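Local coordinates for Sca-family protein (PDB 4LQ8) that is of uncertain molecular function but, as the N-terminal head region of a rickettsial surface cell antigen, is probably connected with cell adhesion, at residues D63-A68 / T260-E265; E83-D88 / E126-A131; T199-K204 / Y221-F226; K310-M315 / S325-Q330. All coordinates share one frame; numbering follows the deposited sequence.

Contact 1 of 4, residues D63-A68 / T260-E265; sequences DPITKA and TAHYEE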
loop_
_atom_site.group_PDB
_atom_site.type_symbol
_atom_site.label_atom_id
_atom_site.label_comp_id
_atom_site.label_asym_id
_atom_site.label_seq_id
_atom_site.Cartn_x
_atom_site.Cartn_y
_atom_site.Cartn_z
ATOM N N ASP A 63 4.064 2.519 -16.808
ATOM C CA ASP A 63 3.416 1.436 -17.533
ATOM C C ASP A 63 1.900 1.352 -17.154
ATOM O O ASP A 63 1.469 2.095 -16.260
ATOM C CB ASP A 63 4.210 0.117 -17.371
ATOM C CG ASP A 63 4.086 -0.696 -16.100
ATOM O OD1 ASP A 63 3.010 -0.671 -15.474
ATOM O OD2 ASP A 63 4.991 -1.494 -15.831
ATOM N N PRO A 64 1.077 0.519 -17.839
ATOM C CA PRO A 64 -0.370 0.491 -17.522
ATOM C C PRO A 64 -0.759 0.047 -16.115
ATOM O O PRO A 64 -1.795 0.483 -15.636
ATOM C CB PRO A 64 -0.958 -0.458 -18.583
ATOM C CG PRO A 64 0.072 -0.536 -19.645
ATOM C CD PRO A 64 1.386 -0.404 -18.949
ATOM N N ILE A 65 0.055 -0.795 -15.449
ATOM C CA ILE A 65 -0.260 -1.251 -14.092
ATOM C C ILE A 65 -0.078 -0.105 -13.112
ATOM O O ILE A 65 -0.980 0.173 -12.327
ATOM C CB ILE A 65 0.558 -2.508 -13.667
ATOM C CG1 ILE A 65 0.616 -3.615 -14.788
ATOM C CG2 ILE A 65 0.102 -3.068 -12.312
ATOM C CD1 ILE A 65 -0.589 -3.999 -15.467
ATOM N N THR A 66 1.095 0.541 -13.135
ATOM C CA THR A 66 1.435 1.670 -12.264
ATOM C C THR A 66 0.392 2.770 -12.448
ATOM O O THR A 66 -0.130 3.273 -11.452
ATOM C CB THR A 66 2.829 2.183 -12.587
ATOM O OG1 THR A 66 3.732 1.080 -12.668
ATOM C CG2 THR A 66 3.327 3.219 -11.578
ATOM N N LYS A 67 0.047 3.087 -13.719
ATOM C CA LYS A 67 -0.955 4.097 -14.034
ATOM C C LYS A 67 -2.333 3.713 -13.441
ATOM O O LYS A 67 -2.941 4.548 -12.781
ATOM C CB LYS A 67 -1.044 4.342 -15.549
ATOM C CG LYS A 67 -1.935 5.551 -15.896
ATOM C CD LYS A 67 -1.861 5.908 -17.359
ATOM C CE LYS A 67 -2.702 7.117 -17.710
ATOM N NZ LYS A 67 -2.456 7.562 -19.101
ATOM N N ALA A 68 -2.780 2.451 -13.623
ATOM C CA ALA A 68 -4.061 1.968 -13.083
ATOM C C ALA A 68 -4.112 2.082 -11.560
ATOM O O ALA A 68 -5.132 2.507 -11.017
ATOM C CB ALA A 68 -4.316 0.536 -13.504
ATOM N N THR A 260 0.718 -3.216 -2.572
ATOM C CA THR A 260 1.235 -3.403 -3.923
ATOM C C THR A 260 2.562 -2.693 -4.079
ATOM O O THR A 260 2.810 -1.725 -3.378
ATOM C CB THR A 260 0.194 -3.032 -5.022
ATOM O OG1 THR A 260 0.096 -1.615 -5.128
ATOM C CG2 THR A 260 -1.209 -3.675 -4.790
ATOM N N ALA A 261 3.418 -3.192 -4.993
ATOM C CA ALA A 261 4.728 -2.634 -5.284
ATOM C C ALA A 261 4.942 -2.720 -6.794
ATOM O O ALA A 261 4.666 -3.756 -7.415
ATOM C CB ALA A 261 5.815 -3.391 -4.511
ATOM N N HIS A 262 5.369 -1.596 -7.387
ATOM C CA HIS A 262 5.478 -1.398 -8.832
ATOM C C HIS A 262 6.869 -1.050 -9.266
ATOM O O HIS A 262 7.390 0.004 -8.928
ATOM C CB HIS A 262 4.433 -0.337 -9.249
ATOM C CG HIS A 262 3.089 -0.682 -8.697
ATOM N ND1 HIS A 262 2.309 -1.683 -9.269
ATOM C CD2 HIS A 262 2.489 -0.255 -7.558
ATOM C CE1 HIS A 262 1.245 -1.797 -8.492
ATOM N NE2 HIS A 262 1.311 -0.952 -7.451
ATOM N N TYR A 263 7.500 -1.981 -9.969
ATOM C CA TYR A 263 8.877 -1.867 -10.437
ATOM C C TYR A 263 8.864 -1.824 -11.949
ATOM O O TYR A 263 8.365 -2.747 -12.588
ATOM C CB TYR A 263 9.723 -3.074 -9.973
ATOM C CG TYR A 263 9.775 -3.299 -8.475
ATOM C CD1 TYR A 263 8.739 -3.955 -7.808
ATOM C CD2 TYR A 263 10.896 -2.927 -7.732
ATOM C CE1 TYR A 263 8.825 -4.242 -6.445
ATOM C CE2 TYR A 263 10.985 -3.196 -6.371
ATOM C CZ TYR A 263 9.944 -3.846 -5.727
ATOM O OH TYR A 263 10.030 -4.089 -4.384
ATOM N N GLU A 264 9.387 -0.751 -12.524
ATOM C CA GLU A 264 9.421 -0.618 -13.978
ATOM C C GLU A 264 10.847 -0.613 -14.448
ATOM O O GLU A 264 11.715 -0.088 -13.755
ATOM C CB GLU A 264 8.757 0.672 -14.423
ATOM C CG GLU A 264 7.281 0.766 -14.110
ATOM C CD GLU A 264 6.693 2.099 -14.512
ATOM O OE1 GLU A 264 7.404 2.906 -15.152
ATOM O OE2 GLU A 264 5.518 2.348 -14.173
ATOM N N GLU A 265 11.078 -1.155 -15.649
ATOM C CA GLU A 265 12.392 -1.204 -16.288
ATOM C C GLU A 265 13.006 0.196 -16.319
ATOM O O GLU A 265 12.432 1.107 -16.915
ATOM C CB GLU A 265 12.267 -1.797 -17.706
ATOM C CG GLU A 265 13.596 -2.249 -18.287
ATOM C CD GLU A 265 13.552 -3.044 -19.577
ATOM O OE1 GLU A 265 12.691 -3.944 -19.703
ATOM O OE2 GLU A 265 14.426 -2.805 -20.442
#
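Two carboxylates lie stacked at the start of helix 64-90: those of Asp63 and of Glu264 on strand 258-265, their planes only 26° apart while the side chains cross obliquely. Glu264 sends CG anti to its own carbonyl carbon and then runs extended, which brings its tip to the first helical turn. There it meets Thr66 tip to tip, Thr66 OG1 donating to the anti lone pair of Glu264 OE2 at 2.7 Å. Glu264 OE2 also takes Asp63 N at 3.0 Å, a nearly straight bond (166°) that arrives from above the carboxylate plane. Asp63, the N-cap, holds CG in the crowded position between backbone N and carbonyl carbon (chi1 79°), so OD1 folds back to accept Ile65 N at 3.0 Å and Thr66 N at 3.3 Å; its OD2 is bound by His238 of strand 236-245. Farther along, Ile65 crosses His262 at about a right angle, with Ile65 CG2 4.0 Å from His262 ND1. Asp63 OD1 and Glu264 OE2 are only 4.1 Å apart, yet each accepts two donors, and the helix N-terminus would add to the compensation, so both groups could remain ionised despite their mutual repulsion.

Contact 2 of 4, residues E83-D88 / E126-A131; sequences EQILKD and EFIDKA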
loop_
_atom_site.group_PDB
_atom_site.type_symbol
_atom_site.label_atom_id
_atom_site.label_comp_id
_atom_site.label_asym_id
_atom_site.label_seq_id
_atom_site.Cartn_x
_atom_site.Cartn_y
_atom_site.Cartn_z
ATOM N N GLU A 83 -11.336 16.257 0.083
ATOM C CA GLU A 83 -12.752 16.571 0.265
ATOM C C GLU A 83 -13.073 16.661 1.756
ATOM O O GLU A 83 -13.734 17.613 2.167
ATOM C CB GLU A 83 -13.647 15.517 -0.401
ATOM C CG GLU A 83 -13.860 15.787 -1.877
ATOM C CD GLU A 83 -14.513 17.122 -2.166
ATOM O OE1 GLU A 83 -15.535 17.433 -1.511
ATOM O OE2 GLU A 83 -13.938 17.900 -2.962
ATOM N N GLN A 84 -12.555 15.696 2.564
ATOM C CA GLN A 84 -12.757 15.680 4.009
ATOM C C GLN A 84 -12.091 16.894 4.664
ATOM O O GLN A 84 -12.716 17.518 5.514
ATOM C CB GLN A 84 -12.293 14.354 4.652
ATOM C CG GLN A 84 -12.623 14.270 6.158
ATOM C CD GLN A 84 -14.104 14.250 6.443
ATOM O OE1 GLN A 84 -14.822 13.353 6.008
ATOM N NE2 GLN A 84 -14.596 15.236 7.173
ATOM N N ILE A 85 -10.848 17.245 4.244
ATOM C CA ILE A 85 -10.139 18.415 4.774
ATOM C C ILE A 85 -10.975 19.673 4.472
ATOM O O ILE A 85 -11.195 20.481 5.377
ATOM C CB ILE A 85 -8.680 18.532 4.235
ATOM C CG1 ILE A 85 -7.809 17.334 4.706
ATOM C CG2 ILE A 85 -8.048 19.892 4.664
ATOM C CD1 ILE A 85 -6.399 17.200 4.056
ATOM N N LEU A 86 -11.474 19.809 3.212
ATOM C CA LEU A 86 -12.307 20.966 2.829
ATOM C C LEU A 86 -13.565 21.057 3.675
ATOM O O LEU A 86 -13.955 22.165 4.047
ATOM C CB LEU A 86 -12.649 20.984 1.330
ATOM C CG LEU A 86 -11.444 21.192 0.361
ATOM C CD1 LEU A 86 -11.904 21.054 -1.091
ATOM C CD2 LEU A 86 -10.761 22.555 0.564
ATOM N N LYS A 87 -14.190 19.904 4.005
ATOM C CA LYS A 87 -15.374 19.901 4.875
ATOM C C LYS A 87 -14.966 20.324 6.292
ATOM O O LYS A 87 -15.661 21.129 6.899
ATOM C CB LYS A 87 -16.048 18.513 4.916
ATOM C CG LYS A 87 -16.825 18.162 3.648
ATOM C CD LYS A 87 -17.459 16.785 3.770
ATOM C CE LYS A 87 -16.553 15.674 3.303
ATOM N NZ LYS A 87 -17.224 14.359 3.407
ATOM N N ASP A 88 -13.852 19.774 6.816
ATOM C CA ASP A 88 -13.350 20.099 8.152
ATOM C C ASP A 88 -13.062 21.595 8.318
ATOM O O ASP A 88 -13.321 22.138 9.390
ATOM C CB ASP A 88 -12.096 19.280 8.485
ATOM C CG ASP A 88 -12.313 17.792 8.721
ATOM O OD1 ASP A 88 -13.484 17.345 8.694
ATOM O OD2 ASP A 88 -11.318 17.085 9.001
ATOM N N GLU A 126 -1.477 18.346 10.609
ATOM C CA GLU A 126 -2.614 18.367 11.538
ATOM C C GLU A 126 -3.961 18.307 10.805
ATOM O O GLU A 126 -4.861 17.613 11.267
ATOM C CB GLU A 126 -2.549 19.556 12.517
ATOM C CG GLU A 126 -2.699 20.938 11.881
ATOM C CD GLU A 126 -2.819 22.092 12.862
ATOM O OE1 GLU A 126 -3.849 22.803 12.817
ATOM O OE2 GLU A 126 -1.879 22.290 13.669
ATOM N N PHE A 127 -4.078 18.983 9.645
ATOM C CA PHE A 127 -5.298 18.954 8.821
ATOM C C PHE A 127 -5.501 17.551 8.258
ATOM O O PHE A 127 -6.621 17.029 8.300
ATOM C CB PHE A 127 -5.233 19.992 7.688
ATOM C CG PHE A 127 -5.241 21.420 8.183
ATOM C CD1 PHE A 127 -6.436 22.056 8.512
ATOM C CD2 PHE A 127 -4.055 22.132 8.319
ATOM C CE1 PHE A 127 -6.439 23.375 8.995
ATOM C CE2 PHE A 127 -4.060 23.449 8.784
ATOM C CZ PHE A 127 -5.252 24.061 9.122
ATOM N N ILE A 128 -4.401 16.920 7.788
ATOM C CA ILE A 128 -4.424 15.574 7.205
ATOM C C ILE A 128 -4.848 14.584 8.290
ATOM O O ILE A 128 -5.792 13.812 8.079
ATOM C CB ILE A 128 -3.047 15.218 6.544
ATOM C CG1 ILE A 128 -2.812 16.019 5.238
ATOM C CG2 ILE A 128 -2.899 13.707 6.293
ATOM C CD1 ILE A 128 -1.291 16.121 4.798
ATOM N N ASP A 129 -4.172 14.647 9.467
ATOM C CA ASP A 129 -4.428 13.770 10.618
ATOM C C ASP A 129 -5.830 13.872 11.147
ATOM O O ASP A 129 -6.408 12.839 11.466
ATOM C CB ASP A 129 -3.406 13.996 11.750
ATOM C CG ASP A 129 -2.017 13.476 11.428
ATOM O OD1 ASP A 129 -1.864 12.763 10.403
ATOM O OD2 ASP A 129 -1.079 13.805 12.177
ATOM N N LYS A 130 -6.384 15.097 11.251
ATOM C CA LYS A 130 -7.761 15.282 11.732
ATOM C C LYS A 130 -8.798 14.729 10.736
ATOM O O LYS A 130 -9.849 14.244 11.161
ATOM C CB LYS A 130 -8.054 16.753 12.071
ATOM C CG LYS A 130 -7.478 17.188 13.412
ATOM C CD LYS A 130 -7.688 18.688 13.644
ATOM C CE LYS A 130 -7.137 19.158 14.970
ATOM N NZ LYS A 130 -7.493 20.574 15.244
ATOM N N ALA A 131 -8.521 14.821 9.423
ATOM C CA ALA A 131 -9.439 14.298 8.409
ATOM C C ALA A 131 -9.406 12.764 8.411
ATOM O O ALA A 131 -10.465 12.140 8.345
ATOM C CB ALA A 131 -9.077 14.834 7.032
HETATM O O HOH W 1 -8.961 18.382 8.587
#
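Helices 64-90 and 125-132 cross almost perpendicularly here, the axes of the two short segments 99° apart in direction and 9.1 Å apart at closest approach, as part of the helical portion of the head region. The apolar part of the crossing belongs to Ile85. Its CG1 is anti to the carbonyl carbon and its chain runs on extended (chi2 170°), so CG1 meets Ala131 and CD1 reaches on to Ile128, one turn earlier in the second helix. Ile85 CG1 lies 3.6 Å from Ala131 CB, and Ile85 CD1 reaches Ile128 CG1 at 4.0 Å, those two side chains lying alongside and pointing the same way. The other branch, CG2, touches the CB of Phe127, whose side chain crosses that of Ile85 at about a right angle. Gln84 flanks Ala131 with its aliphatic stem, Gln84 CG being 3.7 Å from Ala131 CB. Helices 95-111 and 116-120 cover the isoleucine further, through Ile105 and Phe118.

The polar part is built round Asp88. Gln84 bends at chi2 so that its NE2 donates to Asp88 OD1 at 2.8 Å, one turn along the same helix. The other oxygen, OD2, also forms a salt bridge to Lys134. Between the helices sits one water, which donates to both Asp88 OD2 and Phe127 O, each at 2.7 Å, so the Phe127 carbonyl serves this water as well as Ala131 N.

Contact 3 of 4, residues T199-K204 / Y221-F226; sequences TTVKTK and YREIDF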
loop_
_atom_site.group_PDB
_atom_site.type_symbol
_atom_site.label_atom_id
_atom_site.label_comp_id
_atom_site.label_asym_id
_atom_site.label_seq_id
_atom_site.Cartn_x
_atom_site.Cartn_y
_atom_site.Cartn_z
ATOM N N THR A 199 8.603 -14.211 5.441
ATOM C CA THR A 199 8.824 -14.701 6.801
ATOM C C THR A 199 7.496 -14.651 7.520
ATOM O O THR A 199 6.900 -13.578 7.611
ATOM C CB THR A 199 9.884 -13.849 7.548
ATOM O OG1 THR A 199 11.073 -13.808 6.763
ATOM C CG2 THR A 199 10.216 -14.409 8.955
ATOM N N THR A 200 7.027 -15.803 8.022
ATOM C CA THR A 200 5.794 -15.852 8.809
ATOM C C THR A 200 6.225 -15.822 10.299
ATOM O O THR A 200 7.099 -16.578 10.695
ATOM C CB THR A 200 4.964 -17.090 8.449
ATOM O OG1 THR A 200 4.489 -16.939 7.126
ATOM C CG2 THR A 200 3.765 -17.292 9.370
ATOM N N VAL A 201 5.633 -14.923 11.100
ATOM C CA VAL A 201 5.927 -14.835 12.522
ATOM C C VAL A 201 4.717 -15.433 13.242
ATOM O O VAL A 201 3.613 -14.903 13.136
ATOM C CB VAL A 201 6.236 -13.375 12.966
ATOM C CG1 VAL A 201 6.594 -13.317 14.455
ATOM C CG2 VAL A 201 7.362 -12.770 12.126
ATOM N N LYS A 202 4.921 -16.554 13.940
ATOM C CA LYS A 202 3.885 -17.319 14.644
ATOM C C LYS A 202 4.175 -17.375 16.135
ATOM O O LYS A 202 3.383 -17.951 16.876
ATOM C CB LYS A 202 3.886 -18.786 14.136
ATOM C CG LYS A 202 3.312 -19.009 12.750
ATOM C CD LYS A 202 3.169 -20.505 12.448
ATOM C CE LYS A 202 4.370 -21.117 11.748
ATOM N NZ LYS A 202 4.379 -20.829 10.284
ATOM N N THR A 203 5.337 -16.876 16.569
ATOM C CA THR A 203 5.760 -16.987 17.973
ATOM C C THR A 203 5.924 -15.647 18.694
ATOM O O THR A 203 6.530 -15.595 19.764
ATOM C CB THR A 203 7.037 -17.839 18.089
ATOM O OG1 THR A 203 8.088 -17.171 17.394
ATOM C CG2 THR A 203 6.852 -19.262 17.561
ATOM N N LYS A 204 5.382 -14.571 18.122
ATOM C CA LYS A 204 5.453 -13.264 18.759
ATOM C C LYS A 204 4.033 -12.651 18.844
ATOM O O LYS A 204 3.726 -11.678 18.140
ATOM C CB LYS A 204 6.472 -12.353 18.035
ATOM C CG LYS A 204 6.869 -11.156 18.864
ATOM C CD LYS A 204 7.944 -10.295 18.219
ATOM C CE LYS A 204 7.978 -8.977 18.963
ATOM N NZ LYS A 204 9.170 -8.175 18.608
ATOM N N TYR A 221 1.432 -13.265 11.584
ATOM C CA TYR A 221 1.536 -12.267 10.524
ATOM C C TYR A 221 2.740 -12.628 9.665
ATOM O O TYR A 221 3.523 -13.500 10.047
ATOM C CB TYR A 221 1.644 -10.810 11.080
ATOM C CG TYR A 221 2.927 -10.517 11.831
ATOM C CD1 TYR A 221 4.059 -10.053 11.165
ATOM C CD2 TYR A 221 3.009 -10.700 13.207
ATOM C CE1 TYR A 221 5.241 -9.767 11.849
ATOM C CE2 TYR A 221 4.187 -10.413 13.907
ATOM C CZ TYR A 221 5.292 -9.930 13.223
ATOM O OH TYR A 221 6.474 -9.721 13.882
ATOM N N ARG A 222 2.878 -11.979 8.501
ATOM C CA ARG A 222 4.029 -12.243 7.647
ATOM C C ARG A 222 4.669 -10.930 7.230
ATOM O O ARG A 222 4.041 -9.858 7.281
ATOM C CB ARG A 222 3.642 -13.076 6.408
ATOM C CG ARG A 222 2.735 -12.263 5.454
ATOM C CD ARG A 222 2.466 -12.961 4.155
ATOM N NE ARG A 222 1.476 -12.215 3.370
ATOM C CZ ARG A 222 1.200 -12.486 2.107
ATOM N NH1 ARG A 222 1.860 -13.447 1.468
ATOM N NH2 ARG A 222 0.270 -11.797 1.465
ATOM N N GLU A 223 5.905 -11.017 6.798
ATOM C CA GLU A 223 6.595 -9.859 6.250
ATOM C C GLU A 223 7.373 -10.300 5.027
ATOM O O GLU A 223 8.024 -11.346 5.047
ATOM C CB GLU A 223 7.492 -9.158 7.293
ATOM C CG GLU A 223 8.548 -10.055 7.906
ATOM C CD GLU A 223 9.259 -9.436 9.089
ATOM O OE1 GLU A 223 10.484 -9.197 8.992
ATOM O OE2 GLU A 223 8.581 -9.145 10.097
ATOM N N ILE A 224 7.301 -9.504 3.960
ATOM C CA ILE A 224 8.043 -9.817 2.740
ATOM C C ILE A 224 9.209 -8.848 2.595
ATOM O O ILE A 224 9.050 -7.644 2.799
ATOM C CB ILE A 224 7.115 -9.904 1.501
ATOM C CG1 ILE A 224 6.153 -11.100 1.657
ATOM C CG2 ILE A 224 7.937 -9.994 0.197
ATOM C CD1 ILE A 224 4.883 -11.023 0.832
ATOM N N ASP A 225 10.388 -9.384 2.280
ATOM C CA ASP A 225 11.573 -8.561 2.126
ATOM C C ASP A 225 11.626 -7.939 0.716
ATOM O O ASP A 225 12.439 -8.325 -0.107
ATOM C CB ASP A 225 12.831 -9.379 2.466
ATOM C CG ASP A 225 14.083 -8.550 2.702
ATOM O OD1 ASP A 225 13.955 -7.329 2.953
ATOM O OD2 ASP A 225 15.189 -9.131 2.681
ATOM N N PHE A 226 10.740 -6.983 0.439
ATOM C CA PHE A 226 10.656 -6.344 -0.883
ATOM C C PHE A 226 11.978 -5.692 -1.285
ATOM O O PHE A 226 12.554 -4.975 -0.466
ATOM C CB PHE A 226 9.520 -5.315 -0.938
ATOM C CG PHE A 226 8.135 -5.861 -0.691
ATOM C CD1 PHE A 226 7.391 -6.422 -1.734
ATOM C CD2 PHE A 226 7.557 -5.788 0.574
ATOM C CE1 PHE A 226 6.104 -6.924 -1.504
ATOM C CE2 PHE A 226 6.282 -6.298 0.804
ATOM C CZ PHE A 226 5.555 -6.844 -0.239
HETATM O O HOH W 2 10.885 -11.816 4.985
#
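Neighbouring antiparallel strands of the six-stranded sheet meet here, 192-201 and 215-224. Thr199 with Glu223 and Val201 with Tyr221 are hydrogen-bonded pairs, and Thr200 with Arg222 is the non-hydrogen-bonded pair between them, its CA atoms 4.2 Å apart. Four backbone bonds join the strands. Thr199 N to Glu223 O is the straightest, at 2.9 Å and 174°, while Val201 N meets Tyr221 O at 2.8 Å, nearly along the C=O axis. Thr199 O also takes a CA-H...O contact from Arg222 CA at 3.2 Å.

On the face carrying Thr199, Val201, Tyr221 and Glu223, the tyrosine is the main feature. Its CG occupies the crowded position between backbone N and carbonyl carbon (chi1 67°), which lays the ring alongside Val201, both side chains pointing the same way. The valine CB sits over one ring face in a CH-pi contact, 3.8 Å from the Tyr221 ring centroid and displaced toward the rim; both valine methyls reach on to the hydroxyl. A water joins Thr199 OG1 to Glu223 O, to which it donates.

On the other face Arg222 extends away from Thr200, and its guanidinium bridges to Glu198 and Asp32. That side looks toward strand 236-245, where Arg222 packs on Leu244, whereas Tyr221 and Glu223 lean on Ile292 of strand 292-297.

Contact 4 of 4, residues K310-M315 / S325-Q330; sequences KYKEMM and SVDLSQ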
loop_
_atom_site.group_PDB
_atom_site.type_symbol
_atom_site.label_atom_id
_atom_site.label_comp_id
_atom_site.label_asym_id
_atom_site.label_seq_id
_atom_site.Cartn_x
_atom_site.Cartn_y
_atom_site.Cartn_z
ATOM N N LYS A 310 10.854 -1.348 6.324
ATOM C CA LYS A 310 10.757 -1.628 4.888
ATOM C C LYS A 310 9.868 -0.567 4.174
ATOM O O LYS A 310 10.238 -0.055 3.116
ATOM C CB LYS A 310 10.235 -3.059 4.644
ATOM C CG LYS A 310 10.091 -3.436 3.162
ATOM C CD LYS A 310 11.397 -3.346 2.383
ATOM C CE LYS A 310 12.428 -4.362 2.853
ATOM N NZ LYS A 310 13.625 -4.302 1.979
ATOM N N TYR A 311 8.743 -0.217 4.791
ATOM C CA TYR A 311 7.820 0.771 4.250
ATOM C C TYR A 311 8.514 2.122 4.058
ATOM O O TYR A 311 8.390 2.705 2.983
ATOM C CB TYR A 311 6.605 0.923 5.165
ATOM C CG TYR A 311 5.618 1.951 4.659
ATOM C CD1 TYR A 311 4.769 1.665 3.589
ATOM C CD2 TYR A 311 5.522 3.210 5.254
ATOM C CE1 TYR A 311 3.842 2.601 3.133
ATOM C CE2 TYR A 311 4.586 4.146 4.811
ATOM C CZ TYR A 311 3.759 3.838 3.744
ATOM O OH TYR A 311 2.842 4.743 3.285
ATOM N N LYS A 312 9.269 2.598 5.080
ATOM C CA LYS A 312 10.036 3.847 4.989
ATOM C C LYS A 312 11.108 3.786 3.883
ATOM O O LYS A 312 11.268 4.756 3.157
ATOM C CB LYS A 312 10.672 4.226 6.354
ATOM C CG LYS A 312 9.642 4.448 7.492
ATOM C CD LYS A 312 8.618 5.590 7.268
ATOM C CE LYS A 312 7.469 5.562 8.285
ATOM N NZ LYS A 312 6.668 6.823 8.288
ATOM N N GLU A 313 11.818 2.659 3.737
ATOM C CA GLU A 313 12.822 2.486 2.669
ATOM C C GLU A 313 12.157 2.551 1.280
ATOM O O GLU A 313 12.704 3.177 0.366
ATOM C CB GLU A 313 13.506 1.122 2.773
ATOM C CG GLU A 313 14.722 1.053 3.663
ATOM C CD GLU A 313 15.218 -0.369 3.890
ATOM O OE1 GLU A 313 14.995 -1.238 3.013
ATOM O OE2 GLU A 313 15.814 -0.616 4.965
ATOM N N MET A 314 10.988 1.878 1.124
ATOM C CA MET A 314 10.225 1.858 -0.133
ATOM C C MET A 314 9.660 3.231 -0.413
ATOM O O MET A 314 9.766 3.697 -1.539
ATOM C CB MET A 314 9.114 0.790 -0.100
ATOM C CG MET A 314 9.657 -0.614 -0.065
ATOM S SD MET A 314 8.354 -1.851 0.026
ATOM C CE MET A 314 8.058 -2.131 -1.747
ATOM N N MET A 315 9.109 3.907 0.607
ATOM C CA MET A 315 8.589 5.278 0.449
ATOM C C MET A 315 9.710 6.208 -0.050
ATOM O O MET A 315 9.513 6.912 -1.040
ATOM C CB MET A 315 7.956 5.805 1.749
ATOM C CG MET A 315 6.497 5.381 1.921
ATOM S SD MET A 315 5.370 5.781 0.523
ATOM C CE MET A 315 5.436 7.586 0.572
ATOM N N SER A 325 2.964 8.263 -4.454
ATOM C CA SER A 325 2.598 7.791 -3.122
ATOM C C SER A 325 2.890 8.831 -2.060
ATOM O O SER A 325 3.932 9.507 -2.102
ATOM C CB SER A 325 3.361 6.516 -2.771
ATOM O OG SER A 325 2.798 5.430 -3.480
ATOM N N VAL A 326 1.958 8.971 -1.124
ATOM C CA VAL A 326 2.145 9.842 0.029
ATOM C C VAL A 326 2.077 8.932 1.266
ATOM O O VAL A 326 1.388 7.902 1.243
ATOM C CB VAL A 326 1.203 11.080 0.036
ATOM C CG1 VAL A 326 1.570 12.012 -1.110
ATOM C CG2 VAL A 326 -0.255 10.658 -0.079
ATOM N N ASP A 327 2.835 9.272 2.302
ATOM C CA ASP A 327 3.024 8.417 3.472
ATOM C C ASP A 327 1.702 7.987 4.161
ATOM O O ASP A 327 1.433 6.774 4.248
ATOM C CB ASP A 327 4.031 9.024 4.460
ATOM C CG ASP A 327 4.399 8.050 5.541
ATOM O OD1 ASP A 327 3.518 7.689 6.326
ATOM O OD2 ASP A 327 5.538 7.569 5.534
ATOM N N LEU A 328 0.912 8.932 4.648
ATOM C CA LEU A 328 -0.395 8.660 5.304
ATOM C C LEU A 328 -0.374 7.455 6.287
ATOM O O LEU A 328 -1.215 6.555 6.203
ATOM C CB LEU A 328 -1.535 8.509 4.254
ATOM C CG LEU A 328 -1.727 9.635 3.220
ATOM C CD1 LEU A 328 -2.906 9.320 2.288
ATOM C CD2 LEU A 328 -1.952 10.993 3.911
ATOM N N SER A 329 0.613 7.428 7.194
ATOM C CA SER A 329 0.758 6.330 8.145
ATOM C C SER A 329 1.036 6.798 9.563
ATOM O O SER A 329 1.484 7.923 9.772
ATOM C CB SER A 329 1.805 5.321 7.673
ATOM O OG SER A 329 3.102 5.784 8.001
ATOM N N GLN A 330 0.702 5.960 10.549
ATOM C CA GLN A 330 0.898 6.316 11.953
ATOM C C GLN A 330 1.309 5.079 12.748
ATOM O O GLN A 330 0.651 4.040 12.657
ATOM C CB GLN A 330 -0.396 6.917 12.585
ATOM C CG GLN A 330 -1.037 8.130 11.880
ATOM C CD GLN A 330 -2.042 7.767 10.792
ATOM O OE1 GLN A 330 -3.010 7.025 11.015
ATOM N NE2 GLN A 330 -1.867 8.333 9.598
HETATM O O HOH W 3 4.645 6.505 10.325
#
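Helix 308-320 passes the loop 325-328 just before the chain enters strand 329-332, the nearest CA atoms, of Met315 and Asp327, being 7.1 Å apart. Tyr311, Lys312 and Met315 carry the helix side of the contact, and Asp327 is the residue all three reach. Tyr311 holds CG anti to the backbone N (chi1 179°), sending the ring straight out so that its OH donates to Asp327 O at 2.7 Å, in the carbonyl plane and on a lone pair. The Asp327 carboxylate stands almost upright against that ring, the planes 86° apart, with OD1 at the ring edge and Tyr311 CE2 3.6 Å from Asp327 OD2.

Lys312 bends at chi2, then runs extended and crosses Asp327 at about a right angle. Lys312 NZ forms a salt bridge to Asp327 OD2 at 3.1 Å, approaching from above the carboxylate plane. Asp327 OD1 accepts Ser329 OG on its syn lone pair at 2.6 Å, and a water that donates to Ser329 OG and accepts from Lys312 NZ closes the polar circuit. Thus the two oxygens of Asp327 are held by different partners, which fixes the rotation of the carboxylate.

Met315, bent at chi2 and chi3, places CG over one face of the Tyr311 ring, toward its rim, and swings its methyl against the loop, Met315 CE lying 3.5 Å from Asp327 N. Ile276 of strand 271-277 touches both Tyr311 and Met315. The whole is a helix-to-strand connection folded back on its own helix, leading into strand 329-332, which pairs in parallel with strand 282-285.

Contacts 1 and 2 share helix 64-90, their centres about 29 Å apart; contact 1 ties that helix's start to strand 258-265, and contact 2 crosses its far part with helix 125-132. Along the chain contacts 2 and 3 fall, in that order, between the two segments of contact 1, and contact 4 follows once contact 1 has closed. Contact 3 lies in the six-stranded sheet, its centre about 34 Å from that of contact 2, on the opposite side of the chain's centre. Contact 4 is the most central and touches the other three: Leu328 meets Ile128, Met314 meets Ala261 and Tyr263, and Lys310 forms a salt bridge to Asp225. Helix 308-320 and the loop after it thus connect the helical part with both sheets.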